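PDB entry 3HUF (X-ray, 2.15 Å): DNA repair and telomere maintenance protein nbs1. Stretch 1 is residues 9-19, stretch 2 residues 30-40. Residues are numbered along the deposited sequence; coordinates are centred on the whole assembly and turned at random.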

# COMPACT_ATOMS: atom_id res chain seq x y z
N ASP A 9 15.06 12.17 -24.35
CA ASP A 9 14.69 10.85 -24.82
C ASP A 9 15.72 9.82 -24.34
O ASP A 9 15.91 8.78 -24.97
CB ASP A 9 14.62 10.88 -26.35
CG ASP A 9 13.43 10.11 -26.89
OD1 ASP A 9 13.57 9.56 -28.01
OD2 ASP A 9 12.37 10.05 -26.22
N ILE A 10 16.38 10.12 -23.22
CA ILE A 10 17.53 9.32 -22.79
C ILE A 10 17.11 7.91 -22.31
O ILE A 10 17.89 6.97 -22.39
CB ILE A 10 18.44 10.08 -21.80
CG1 ILE A 10 17.74 10.37 -20.48
CG2 ILE A 10 18.92 11.41 -22.42
CD1 ILE A 10 18.67 10.45 -19.27
N LEU A 11 15.85 7.77 -21.88
CA LEU A 11 15.27 6.45 -21.58
C LEU A 11 14.21 6.07 -22.62
O LEU A 11 13.27 5.33 -22.32
CB LEU A 11 14.67 6.43 -20.17
CG LEU A 11 15.65 6.27 -19.00
CD1 LEU A 11 14.97 6.56 -17.65
CD2 LEU A 11 16.25 4.87 -19.02
N LYS A 12 14.39 6.58 -23.84
CA LYS A 12 13.46 6.37 -24.96
C LYS A 12 12.03 6.83 -24.70
O LYS A 12 11.10 6.33 -25.33
CB LYS A 12 13.49 4.91 -25.43
CG LYS A 12 14.85 4.46 -25.94
CD LYS A 12 15.00 2.94 -25.82
CE LYS A 12 16.37 2.51 -26.32
NZ LYS A 12 17.03 1.70 -25.25
N GLY A 13 11.85 7.77 -23.78
CA GLY A 13 10.50 8.27 -23.45
C GLY A 13 9.67 7.31 -22.61
O GLY A 13 8.45 7.49 -22.45
N LYS A 14 10.33 6.29 -22.07
CA LYS A 14 9.67 5.28 -21.25
C LYS A 14 10.06 5.39 -19.78
O LYS A 14 11.13 5.92 -19.46
CB LYS A 14 10.03 3.89 -21.79
CG LYS A 14 9.43 3.68 -23.17
CD LYS A 14 9.73 2.34 -23.75
CE LYS A 14 8.63 1.96 -24.76
NZ LYS A 14 7.99 3.14 -25.48
N SER A 15 9.17 4.94 -18.90
CA SER A 15 9.49 4.77 -17.48
C SER A 15 9.72 3.29 -17.19
O SER A 15 9.47 2.44 -18.04
CB SER A 15 8.42 5.34 -16.57
OG SER A 15 7.20 4.62 -16.70
N ARG A 16 10.23 2.98 -16.01
CA ARG A 16 10.47 1.59 -15.69
C ARG A 16 10.39 1.32 -14.20
O ARG A 16 10.98 2.04 -13.41
CB ARG A 16 11.84 1.14 -16.23
CG ARG A 16 12.19 -0.28 -15.81
CD ARG A 16 13.28 -0.87 -16.63
NE ARG A 16 13.61 -2.20 -16.14
CZ ARG A 16 14.64 -2.92 -16.57
NH1 ARG A 16 15.44 -2.43 -17.51
NH2 ARG A 16 14.87 -4.12 -16.06
N ILE A 17 9.67 0.27 -13.84
CA ILE A 17 9.62 -0.19 -12.45
C ILE A 17 10.86 -1.03 -12.11
O ILE A 17 11.15 -2.02 -12.78
CB ILE A 17 8.36 -1.01 -12.19
CG1 ILE A 17 7.12 -0.16 -12.43
CG2 ILE A 17 8.32 -1.48 -10.77
CD1 ILE A 17 5.88 -1.01 -12.46
N LEU A 18 11.59 -0.64 -11.07
CA LEU A 18 12.80 -1.33 -10.68
C LEU A 18 12.55 -2.17 -9.44
O LEU A 18 12.18 -1.68 -8.40
CB LEU A 18 13.94 -0.31 -10.40
CG LEU A 18 14.36 0.58 -11.57
CD1 LEU A 18 15.62 1.43 -11.17
CD2 LEU A 18 14.63 -0.24 -12.86
N PHE A 19 12.79 -3.46 -9.54
CA PHE A 19 12.62 -4.34 -8.41
C PHE A 19 13.95 -4.47 -7.66
O PHE A 19 14.99 -4.13 -8.21
CB PHE A 19 12.15 -5.71 -8.91
CG PHE A 19 10.97 -5.64 -9.82
CD1 PHE A 19 11.04 -6.12 -11.13
CD2 PHE A 19 9.77 -5.10 -9.38
CE1 PHE A 19 9.93 -6.07 -11.97
CE2 PHE A 19 8.67 -5.05 -10.21
CZ PHE A 19 8.75 -5.52 -11.52
N SER A 30 21.89 -3.42 -23.15
CA SER A 30 20.52 -3.56 -23.65
C SER A 30 19.51 -3.78 -22.53
O SER A 30 19.76 -4.53 -21.59
CB SER A 30 20.39 -4.60 -24.78
OG SER A 30 20.81 -5.90 -24.38
N ASP A 31 18.37 -3.11 -22.65
CA ASP A 31 17.30 -3.15 -21.65
C ASP A 31 16.77 -4.55 -21.40
O ASP A 31 15.93 -5.05 -22.15
CB ASP A 31 16.14 -2.26 -22.09
CG ASP A 31 16.54 -0.82 -22.20
OD1 ASP A 31 16.96 -0.24 -21.18
OD2 ASP A 31 16.42 -0.26 -23.31
N ASP A 32 17.26 -5.17 -20.34
CA ASP A 32 16.68 -6.42 -19.87
C ASP A 32 16.48 -6.37 -18.38
O ASP A 32 16.71 -5.33 -17.74
CB ASP A 32 17.48 -7.66 -20.33
CG ASP A 32 18.94 -7.63 -19.93
OD1 ASP A 32 19.27 -7.04 -18.88
OD2 ASP A 32 19.77 -8.21 -20.66
N SER A 33 16.08 -7.50 -17.81
CA SER A 33 15.76 -7.57 -16.39
C SER A 33 16.89 -7.09 -15.48
O SER A 33 16.67 -6.89 -14.28
CB SER A 33 15.39 -8.99 -16.02
OG SER A 33 16.56 -9.74 -15.74
N SER A 34 18.10 -6.92 -16.01
CA SER A 34 19.20 -6.48 -15.15
C SER A 34 20.10 -5.39 -15.74
O SER A 34 21.17 -5.11 -15.20
CB SER A 34 20.03 -7.67 -14.62
OG SER A 34 20.84 -8.20 -15.64
N HIS A 35 19.65 -4.77 -16.82
CA HIS A 35 20.39 -3.70 -17.49
C HIS A 35 19.46 -2.58 -17.94
O HIS A 35 18.30 -2.83 -18.33
CB HIS A 35 21.14 -4.21 -18.72
CG HIS A 35 22.15 -5.29 -18.44
ND1 HIS A 35 21.81 -6.62 -18.32
CD2 HIS A 35 23.49 -5.23 -18.28
CE1 HIS A 35 22.89 -7.33 -18.07
NE2 HIS A 35 23.93 -6.51 -18.04
N ILE A 36 19.98 -1.36 -17.92
CA ILE A 36 19.22 -0.19 -18.33
C ILE A 36 20.09 0.64 -19.26
O ILE A 36 21.15 1.15 -18.87
CB ILE A 36 18.80 0.68 -17.08
CG1 ILE A 36 18.03 -0.16 -16.05
CG2 ILE A 36 17.96 1.88 -17.49
CD1 ILE A 36 17.90 0.51 -14.69
N GLN A 37 19.65 0.75 -20.51
CA GLN A 37 20.32 1.57 -21.50
C GLN A 37 19.92 3.04 -21.40
O GLN A 37 18.72 3.38 -21.42
CB GLN A 37 20.04 1.08 -22.93
CG GLN A 37 20.84 1.85 -23.97
CD GLN A 37 20.72 1.28 -25.38
OE1 GLN A 37 19.63 0.94 -25.84
NE2 GLN A 37 21.84 1.19 -26.07
N VAL A 38 20.93 3.90 -21.32
CA VAL A 38 20.73 5.33 -21.24
C VAL A 38 21.68 5.95 -22.24
O VAL A 38 22.90 5.89 -22.05
CB VAL A 38 21.04 5.88 -19.83
CG1 VAL A 38 20.52 7.31 -19.72
CG2 VAL A 38 20.40 5.03 -18.76
N ILE A 39 21.13 6.54 -23.29
CA ILE A 39 21.96 7.02 -24.40
C ILE A 39 22.23 8.52 -24.34
O ILE A 39 21.30 9.33 -24.43
CB ILE A 39 21.35 6.65 -25.76
CG1 ILE A 39 20.92 5.17 -25.75
CG2 ILE A 39 22.35 6.96 -26.88
CD1 ILE A 39 20.19 4.72 -26.98
N SER A 40 23.51 8.87 -24.18
CA SER A 40 24.00 10.24 -24.24
C SER A 40 25.52 10.19 -24.44
O SER A 40 26.17 9.23 -24.01
CB SER A 40 23.65 11.01 -22.95
OG SER A 40 23.74 12.42 -23.11
O HOH W 1 16.31 2.40 -21.98
O HOH W 2 15.24 0.01 -18.91

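Two chain segments need not pair as strands to be firmly joined; long basic side chains can span the gap and read the other segment's carbonyls and carboxylates while shorter apolar groups close the space between. Residues 9-19 and 30-40 of nbs1 illustrate the principle. The strand around Ile17 and strand 35-37 run roughly antiparallel, at 149°, but their axes come no closer than 10.7 Å, so side chains do most of the work, and 562 Å² is buried in total.

Asp31 opens the contact. Its CA-to-CB bond points toward stretch 1, and OD2 forms a salt bridge with Lys12 NZ at 2.8 Å. The other carboxylate oxygen, OD1, accepts a hydrogen bond from the backbone N of Gln37 at 2.9 Å, which steadies the acid within its own stretch. Water 2 extends its reach, donating to Asp31 OD1 (2.9 Å) and accepting from Arg16 NH1 (2.8 Å), thereby linking two charged groups too far apart for a direct salt bridge.

The CA-to-CB bond of Asp32 points away from stretch 1, and the residue contributes its carbonyl instead. Arg16, extended with chi1 to chi3 all t, delivers its guanidinium to this turn: NH2 donates to Asp32 O at 2.8 Å, and NH1 adds a weak bond to the same oxygen at 3.2 Å. Meanwhile Asp32 OD1 accepts from Ser34 N (3.1 Å) and His35 ND1 (2.6 Å), bracing the loop that presents the carbonyl. The CA-to-CB bond of His35 also points away, yet its O receives Arg16 NH1 at 3.0 Å. Both carbonyls lie at the guanidinium edge, near its plane, where the N-H groups are directed. Arginine suits this place because one planar group can serve several acceptors at the end of a long, buried side chain.

The CA-to-CB bond of Ile36 points toward stretch 1, and the residue supplies the apolar counterpart. Its CG2 lies 3.8 Å from Leu11 CD2, and its CD1 lies 3.8 Å from Leu18 CD2, so the branched side chain meets two leucines. Gln37 returns to polar chemistry: its OE1 accepts from Lys12 NZ at 2.8 Å, giving the exposed lysine a neutral partner beside its acidic one.

Val38 is buried, its CG1 packing 3.7 Å from Ile10 CD1 and its CG2 4.2 Å from Leu11 CD2. Here the backbones draw close. Ile10 O receives a CA-H...O contact from Val38 CA at 3.5 Å and a weak hydrogen bond from Ile39 N at 3.4 Å, ending the walk with a direct main-chain link.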